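Bifunctional GH43-CE protein (Bacteroides eggerthii, PDB 6MLY) probably acts as a xylan 1,4-beta-xylosidase of glycoside hydrolase family 43, fused in one chain to a carbohydrate esterase domain. Local coordinates at residues G649-D654 with A706-M711; P678-R683 with L714-T719. One frame throughout, in Å; residues are numbered along the deposited sequence.

Interaction 1: residues G649-D654 with A706-M711; sequences GAKTVD and ADNLDM
A650 N donates to D710 OD2 over 3.3 Å, a nearly straight bond. It comes from above the carboxylate plane, 37° out of it. The same oxygen lies 3.5 Å from G649 CA, so the carboxylate sits against the backbone where G649 passes into A650. D710 reaches this place with CG beside its own backbone N, anti to the carbonyl carbon. Next to it the aliphatic part of K651 runs past the start of the helix: CG comes within 4.3 Å of D710 CB, and CD meets the methyl CE of M711 at 4.0 Å. The K651 and M711 chains cross at about a right angle. M711 leaves the helix with CG anti to the backbone N (chi1 -176°), and bends farther out carry its methyl back toward the lysine. G649 and A650 form the tight turn of a two-stranded antiparallel hairpin, strands 645-648 and 651-654, with backbone angles close to a type II' turn and a positive phi at the glycine. The carboxylate therefore tethers the hairpin tip to the first turn of helix 709-714. Around the contact M711 rests on I701 of helix 696-701, and T652 OG1 bonds to T647 OG1 across the hairpin.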
ATOM      1  N   GLY A 649     -39.008 -30.715   2.816  1.00 78.17           N
ATOM      2  CA  GLY A 649     -40.183 -30.576   1.979  1.00 79.45           C
ATOM      3  C   GLY A 649     -39.821 -30.674   0.510  1.00 80.60           C
ATOM      4  O   GLY A 649     -39.233 -31.656   0.081  1.00 80.79           O
ATOM      5  N   ALA A 650     -40.149 -29.622  -0.243  1.00 81.82           N
ATOM      6  CA  ALA A 650     -39.999 -29.600  -1.696  1.00 83.83           C
ATOM      7  C   ALA A 650     -38.628 -29.039  -2.104  1.00 83.86           C
ATOM      8  O   ALA A 650     -38.211 -29.207  -3.244  1.00 85.10           O
ATOM      9  CB  ALA A 650     -41.121 -28.787  -2.293  1.00 85.23           C
ATOM     10  N   LYS A 651     -37.930 -28.395  -1.162  1.00 82.74           N
ATOM     11  CA  LYS A 651     -36.807 -27.531  -1.460  1.00 82.93           C
ATOM     12  C   LYS A 651     -35.485 -28.204  -1.067  1.00 81.82           C
ATOM     13  O   LYS A 651     -35.272 -28.534   0.084  1.00 80.44           O
ATOM     14  CB  LYS A 651     -37.021 -26.190  -0.748  1.00 82.86           C
ATOM     15  CG  LYS A 651     -38.247 -25.415  -1.225  1.00 84.69           C
ATOM     16  CD  LYS A 651     -37.999 -23.933  -1.473  1.00 85.53           C
ATOM     17  CE  LYS A 651     -38.875 -23.345  -2.563  1.00 87.99           C
ATOM     18  NZ  LYS A 651     -38.775 -21.865  -2.602  1.00 88.64           N
ATOM     19  N   THR A 652     -34.600 -28.383  -2.060  1.00 81.94           N
ATOM     20  CA  THR A 652     -33.207 -28.821  -1.869  1.00 81.14           C
ATOM     21  C   THR A 652     -32.283 -27.597  -1.907  1.00 80.37           C
ATOM     22  O   THR A 652     -32.622 -26.585  -2.516  1.00 81.23           O
ATOM     23  CB  THR A 652     -32.804 -29.842  -2.942  1.00 81.97           C
ATOM     24  OG1 THR A 652     -33.816 -30.848  -2.996  1.00 83.01           O
ATOM     25  CG2 THR A 652     -31.456 -30.481  -2.686  1.00 81.38           C
ATOM     26  N   VAL A 653     -31.113 -27.704  -1.264  1.00 79.42           N
ATOM     27  CA  VAL A 653     -30.168 -26.592  -1.146  1.00 79.01           C
ATOM     28  C   VAL A 653     -28.737 -27.142  -1.048  1.00 78.92           C
ATOM     29  O   VAL A 653     -28.379 -27.786  -0.070  1.00 78.63           O
ATOM     30  CB  VAL A 653     -30.521 -25.705   0.065  1.00 78.15           C
ATOM     31  CG1 VAL A 653     -30.465 -26.470   1.379  1.00 77.51           C
ATOM     32  CG2 VAL A 653     -29.646 -24.470   0.147  1.00 77.62           C
ATOM     33  N   ASP A 654     -27.930 -26.880  -2.081  1.00 79.84           N
ATOM     34  CA  ASP A 654     -26.505 -27.217  -2.110  1.00 80.14           C
ATOM     35  C   ASP A 654     -25.785 -26.391  -1.034  1.00 78.88           C
ATOM     36  O   ASP A 654     -25.718 -25.168  -1.130  1.00 78.93           O
ATOM     37  CB  ASP A 654     -25.931 -26.962  -3.510  1.00 81.36           C
ATOM     38  CG  ASP A 654     -24.496 -27.414  -3.730  1.00 81.54           C
ATOM     39  OD1 ASP A 654     -23.756 -27.554  -2.731  1.00 80.14           O
ATOM     40  OD2 ASP A 654     -24.125 -27.616  -4.908  1.00 82.24           O
ATOM     41  N   ALA A 706     -43.193 -16.537   5.379  1.00 81.55           N
ATOM     42  CA  ALA A 706     -44.376 -17.313   5.774  1.00 82.00           C
ATOM     43  C   ALA A 706     -44.624 -18.480   4.805  1.00 82.82           C
ATOM     44  O   ALA A 706     -44.983 -19.579   5.239  1.00 81.97           O
ATOM     45  CB  ALA A 706     -45.577 -16.402   5.847  1.00 83.25           C
ATOM     46  N   ASP A 707     -44.426 -18.229   3.502  1.00 83.89           N
ATOM     47  CA  ASP A 707     -44.737 -19.184   2.434  1.00 84.88           C
ATOM     48  C   ASP A 707     -43.487 -19.989   2.042  1.00 83.91           C
ATOM     49  O   ASP A 707     -43.578 -20.897   1.211  1.00 84.41           O
ATOM     50  CB  ASP A 707     -45.325 -18.465   1.215  1.00 86.85           C
ATOM     51  CG  ASP A 707     -46.425 -17.472   1.556  1.00 87.98           C
ATOM     52  OD1 ASP A 707     -47.385 -17.873   2.243  1.00 88.06           O
ATOM     53  OD2 ASP A 707     -46.305 -16.300   1.142  1.00 88.71           O
ATOM     54  N   ASN A 708     -42.331 -19.640   2.622  1.00 83.11           N
ATOM     55  CA  ASN A 708     -41.053 -20.341   2.399  1.00 82.48           C
ATOM     56  C   ASN A 708     -40.554 -20.873   3.750  1.00 81.29           C
ATOM     57  O   ASN A 708     -39.454 -20.557   4.201  1.00 80.34           O
ATOM     58  CB  ASN A 708     -40.020 -19.444   1.701  1.00 82.83           C
ATOM     59  CG  ASN A 708     -40.344 -19.166   0.247  1.00 84.55           C
ATOM     60  OD1 ASN A 708     -41.428 -19.479  -0.234  1.00 85.50           O
ATOM     61  ND2 ASN A 708     -39.400 -18.581  -0.473  1.00 85.62           N
ATOM     62  N   LEU A 709     -41.386 -21.706   4.377  1.00 80.88           N
ATOM     63  CA  LEU A 709     -41.156 -22.214   5.728  1.00 79.67           C
ATOM     64  C   LEU A 709     -40.101 -23.330   5.688  1.00 78.07           C
ATOM     65  O   LEU A 709     -39.329 -23.485   6.632  1.00 77.02           O
ATOM     66  CB  LEU A 709     -42.493 -22.700   6.301  1.00 80.01           C
ATOM     67  CG  LEU A 709     -42.791 -22.262   7.734  1.00 79.91           C
ATOM     68  CD1 LEU A 709     -44.246 -22.519   8.089  1.00 80.34           C
ATOM     69  CD2 LEU A 709     -41.868 -22.966   8.715  1.00 79.13           C
ATOM     70  N   ASP A 710     -40.078 -24.087   4.583  1.00 78.59           N
ATOM     71  CA  ASP A 710     -39.065 -25.110   4.300  1.00 77.99           C
ATOM     72  C   ASP A 710     -37.663 -24.485   4.267  1.00 77.04           C
ATOM     73  O   ASP A 710     -36.761 -24.930   4.981  1.00 75.80           O
ATOM     74  CB  ASP A 710     -39.328 -25.799   2.959  1.00 79.38           C
ATOM     75  CG  ASP A 710     -40.553 -26.695   2.928  1.00 80.30           C
ATOM     76  OD1 ASP A 710     -41.164 -26.899   3.995  1.00 80.45           O
ATOM     77  OD2 ASP A 710     -40.879 -27.191   1.831  1.00 81.71           O
ATOM     78  N   MET A 711     -37.486 -23.470   3.410  1.00 77.44           N
ATOM     79  CA  MET A 711     -36.183 -22.835   3.183  1.00 76.78           C
ATOM     80  C   MET A 711     -35.648 -22.248   4.499  1.00 75.79           C
ATOM     81  O   MET A 711     -34.453 -22.341   4.779  1.00 75.04           O
ATOM     82  CB  MET A 711     -36.280 -21.741   2.110  1.00 77.69           C
ATOM     83  CG  MET A 711     -34.948 -21.096   1.734  1.00 77.43           C
ATOM     84  SD  MET A 711     -33.679 -22.239   1.102  1.00 77.39           S
ATOM     85  CE  MET A 711     -34.323 -22.610  -0.529  1.00 78.77           C
TER

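Interaction 2: residues P678-R683 with L714-T719; sequences PIDMTR and LLNPIT
I679 and N716 bring the two irregular backbones together, their CA atoms 5.3 Å apart. I679 O faces N716 CA at 3.4 Å in a CA-H...O contact, and P717 CD comes close to the same oxygen. The I679 methyl CG2 lies beside N716 OD1 and against I718, whose CD1 it meets at 3.9 Å, the two isoleucine side chains crossing at about a right angle. N716 holds its CG anti to the backbone N (chi1 -178°). Its OD1 accepts from I718 N at 2.8 Å, the donor standing 38° above the carbonyl plane; this Asx turn leads into the 3-10 segment that begins at I718 and helps set the amide's rotation. The other end of the amide, ND2, is 3.1 Å from D680 OD1, with the amide and carboxylate planes 33° apart. In the alpha/beta-hydrolase fold expected of this esterase domain, 678-683 belongs to the loop that follows strand 671-675, while the partner segment leads from helix 709-714 toward strand 727-733. Within the first loop D680 gathers T682 OG1 on OD1 at 2.6 Å, on the syn side but well tilted out of the carboxylate plane, and R683 NE on OD2 at 2.7 Å in a salt bridge. An alanine at D680 would probably leave T682 OG1 without its acceptor and the R683 guanidinium without its charge partner, freer to turn. M681 CE packs on L715 CD1 at 3.8 Å, these two side chains also crossing at about a right angle. F747 of helix 741-752 covers I679, P717 and I718, while Q743 OE1 bonds to the backbone N of both I679 and D680. L715 O accepts from H632 NE2, and P717 O bonds to T639, itself a ligand of the bound sodium ion.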
ATOM      1  N   PRO A 678     -28.906 -14.892  14.661  1.00 68.94           N
ATOM      2  CA  PRO A 678     -30.229 -15.447  14.368  1.00 69.36           C
ATOM      3  C   PRO A 678     -30.073 -16.914  13.941  1.00 68.84           C
ATOM      4  O   PRO A 678     -29.033 -17.277  13.394  1.00 68.56           O
ATOM      5  CB  PRO A 678     -30.746 -14.535  13.241  1.00 69.95           C
ATOM      6  CG  PRO A 678     -29.495 -14.047  12.536  1.00 69.44           C
ATOM      7  CD  PRO A 678     -28.432 -13.971  13.613  1.00 68.87           C
ATOM      8  N   ILE A 679     -31.086 -17.743  14.206  1.00 68.83           N
ATOM      9  CA  ILE A 679     -30.987 -19.186  13.966  1.00 68.53           C
ATOM     10  C   ILE A 679     -32.257 -19.682  13.260  1.00 69.07           C
ATOM     11  O   ILE A 679     -32.188 -20.218  12.148  1.00 69.25           O
ATOM     12  CB  ILE A 679     -30.689 -19.933  15.285  1.00 68.37           C
ATOM     13  CG1 ILE A 679     -29.184 -20.008  15.568  1.00 68.00           C
ATOM     14  CG2 ILE A 679     -31.312 -21.322  15.301  1.00 68.65           C
ATOM     15  CD1 ILE A 679     -28.617 -18.821  16.317  1.00 68.04           C
ATOM     16  N   ASP A 680     -33.409 -19.511  13.915  1.00 69.23           N
ATOM     17  CA  ASP A 680     -34.671 -20.052  13.425  1.00 70.05           C
ATOM     18  C   ASP A 680     -35.594 -18.889  13.053  1.00 71.11           C
ATOM     19  O   ASP A 680     -36.201 -18.274  13.928  1.00 71.93           O
ATOM     20  CB  ASP A 680     -35.309 -20.974  14.466  1.00 69.64           C
ATOM     21  CG  ASP A 680     -36.550 -21.698  13.978  1.00 70.10           C
ATOM     22  OD1 ASP A 680     -36.700 -21.865  12.750  1.00 70.42           O
ATOM     23  OD2 ASP A 680     -37.353 -22.092  14.834  1.00 70.08           O
ATOM     24  N   MET A 681     -35.706 -18.615  11.749  1.00 72.08           N
ATOM     25  CA  MET A 681     -36.463 -17.463  11.271  1.00 73.24           C
ATOM     26  C   MET A 681     -37.963 -17.793  11.260  1.00 74.07           C
ATOM     27  O   MET A 681     -38.786 -16.903  11.038  1.00 76.36           O
ATOM     28  CB  MET A 681     -36.020 -17.023   9.871  1.00 73.66           C
ATOM     29  CG  MET A 681     -34.508 -16.953   9.678  1.00 72.85           C
ATOM     30  SD  MET A 681     -33.600 -16.209  11.059  1.00 72.00           S
ATOM     31  CE  MET A 681     -31.979 -16.913  10.758  1.00 71.21           C
ATOM     32  N   THR A 682     -38.313 -19.060  11.521  1.00 73.24           N
ATOM     33  CA  THR A 682     -39.712 -19.478  11.682  1.00 73.78           C
ATOM     34  C   THR A 682     -40.257 -18.966  13.022  1.00 73.95           C
ATOM     35  O   THR A 682     -41.471 -18.925  13.219  1.00 74.80           O
ATOM     36  CB  THR A 682     -39.875 -21.001  11.573  1.00 73.34           C
ATOM     37  OG1 THR A 682     -39.337 -21.604  12.748  1.00 72.16           O
ATOM     38  CG2 THR A 682     -39.199 -21.595  10.357  1.00 73.31           C
ATOM     39  N   ARG A 683     -39.354 -18.585  13.935  1.00 73.35           N
ATOM     40  CA  ARG A 683     -39.708 -18.051  15.244  1.00 74.11           C
ATOM     41  C   ARG A 683     -38.863 -16.808  15.551  1.00 75.28           C
ATOM     42  O   ARG A 683     -38.446 -16.599  16.692  1.00 74.12           O
ATOM     43  CB  ARG A 683     -39.510 -19.137  16.306  1.00 72.92           C
ATOM     44  CG  ARG A 683     -40.278 -20.419  16.017  1.00 72.69           C
ATOM     45  CD  ARG A 683     -40.149 -21.445  17.118  1.00 71.84           C
ATOM     46  NE  ARG A 683     -38.903 -22.187  17.034  1.00 70.94           N
ATOM     47  CZ  ARG A 683     -38.222 -22.639  18.080  1.00 70.33           C
ATOM     48  NH1 ARG A 683     -38.591 -22.323  19.309  1.00 70.66           N
ATOM     49  NH2 ARG A 683     -37.165 -23.405  17.894  1.00 69.96           N
ATOM     50  N   LEU A 714     -33.995 -24.898   6.272  1.00 73.96           N
ATOM     51  CA  LEU A 714     -32.780 -25.324   5.590  1.00 73.82           C
ATOM     52  C   LEU A 714     -31.597 -24.431   5.984  1.00 72.98           C
ATOM     53  O   LEU A 714     -30.463 -24.906   5.988  1.00 72.64           O
ATOM     54  CB  LEU A 714     -33.001 -25.311   4.075  1.00 74.97           C
ATOM     55  CG  LEU A 714     -33.718 -26.534   3.504  1.00 75.89           C
ATOM     56  CD1 LEU A 714     -34.042 -26.336   2.032  1.00 77.15           C
ATOM     57  CD2 LEU A 714     -32.892 -27.798   3.701  1.00 75.54           C
ATOM     58  N   LEU A 715     -31.856 -23.155   6.301  1.00 72.72           N
ATOM     59  CA  LEU A 715     -30.770 -22.231   6.678  1.00 71.80           C
ATOM     60  C   LEU A 715     -30.637 -22.154   8.205  1.00 70.85           C
ATOM     61  O   LEU A 715     -29.730 -21.492   8.710  1.00 70.60           O
ATOM     62  CB  LEU A 715     -30.979 -20.851   6.033  1.00 72.59           C
ATOM     63  CG  LEU A 715     -32.140 -19.988   6.534  1.00 73.35           C
ATOM     64  CD1 LEU A 715     -31.768 -19.206   7.788  1.00 72.44           C
ATOM     65  CD2 LEU A 715     -32.578 -19.023   5.442  1.00 74.54           C
ATOM     66  N   ASN A 716     -31.525 -22.850   8.922  1.00 70.31           N
ATOM     67  CA  ASN A 716     -31.464 -22.997  10.376  1.00 69.22           C
ATOM     68  C   ASN A 716     -30.373 -24.004  10.743  1.00 68.19           C
ATOM     69  O   ASN A 716     -30.464 -25.173  10.373  1.00 68.47           O
ATOM     70  CB  ASN A 716     -32.825 -23.435  10.929  1.00 69.65           C
ATOM     71  CG  ASN A 716     -32.866 -23.556  12.436  1.00 69.25           C
ATOM     72  OD1 ASN A 716     -31.833 -23.663  13.094  1.00 68.46           O
ATOM     73  ND2 ASN A 716     -34.067 -23.543  12.992  1.00 69.58           N
ATOM     74  N   PRO A 717     -29.320 -23.600  11.493  1.00 67.18           N
ATOM     75  CA  PRO A 717     -28.263 -24.526  11.903  1.00 66.68           C
ATOM     76  C   PRO A 717     -28.739 -25.727  12.743  1.00 66.56           C
ATOM     77  O   PRO A 717     -28.137 -26.795  12.654  1.00 66.80           O
ATOM     78  CB  PRO A 717     -27.303 -23.671  12.750  1.00 66.10           C
ATOM     79  CG  PRO A 717     -27.612 -22.241  12.373  1.00 66.34           C
ATOM     80  CD  PRO A 717     -29.071 -22.230  11.965  1.00 66.95           C
ATOM     81  N   ILE A 718     -29.796 -25.539  13.544  1.00 66.60           N
ATOM     82  CA  ILE A 718     -30.338 -26.589  14.438  1.00 66.61           C
ATOM     83  C   ILE A 718     -30.582 -27.880  13.638  1.00 67.03           C
ATOM     84  O   ILE A 718     -30.255 -28.964  14.101  1.00 66.95           O
ATOM     85  CB  ILE A 718     -31.608 -26.106  15.180  1.00 66.75           C
ATOM     86  CG1 ILE A 718     -31.269 -25.105  16.291  1.00 66.47           C
ATOM     87  CG2 ILE A 718     -32.413 -27.281  15.712  1.00 66.82           C
ATOM     88  CD1 ILE A 718     -32.470 -24.558  17.040  1.00 66.79           C
ATOM     89  N   THR A 719     -31.142 -27.742  12.434  1.00 67.38           N
ATOM     90  CA  THR A 719     -31.456 -28.856  11.538  1.00 68.31           C
ATOM     91  C   THR A 719     -30.331 -29.905  11.509  1.00 68.25           C
ATOM     92  O   THR A 719     -30.618 -31.095  11.466  1.00 68.78           O
ATOM     93  CB  THR A 719     -31.736 -28.338  10.119  1.00 69.04           C
ATOM     94  OG1 THR A 719     -32.811 -27.404  10.223  1.00 70.33           O
ATOM     95  CG2 THR A 719     -32.094 -29.423   9.125  1.00 69.53           C
TER

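In the fold
Both interactions lie within the esterase domain, far from the centre of the whole chain, and their own centres are 12 Å apart. Their segments alternate in sequence: 649-654, 678-683, 706-711, then 714-719. Helix 709-714 links them, its start facing the hairpin 645-654 in interaction 1 and its end leading into the loop of interaction 2. They touch directly as well: L714 packs on K651 and V653, and L709 on T682. Interaction 1 is a contact at the surface, whereas interaction 2 is largely buried, in contact with helices 629-639 and 741-752. Together they join the hairpin, helix 709-714 and the loop after strand 671-675.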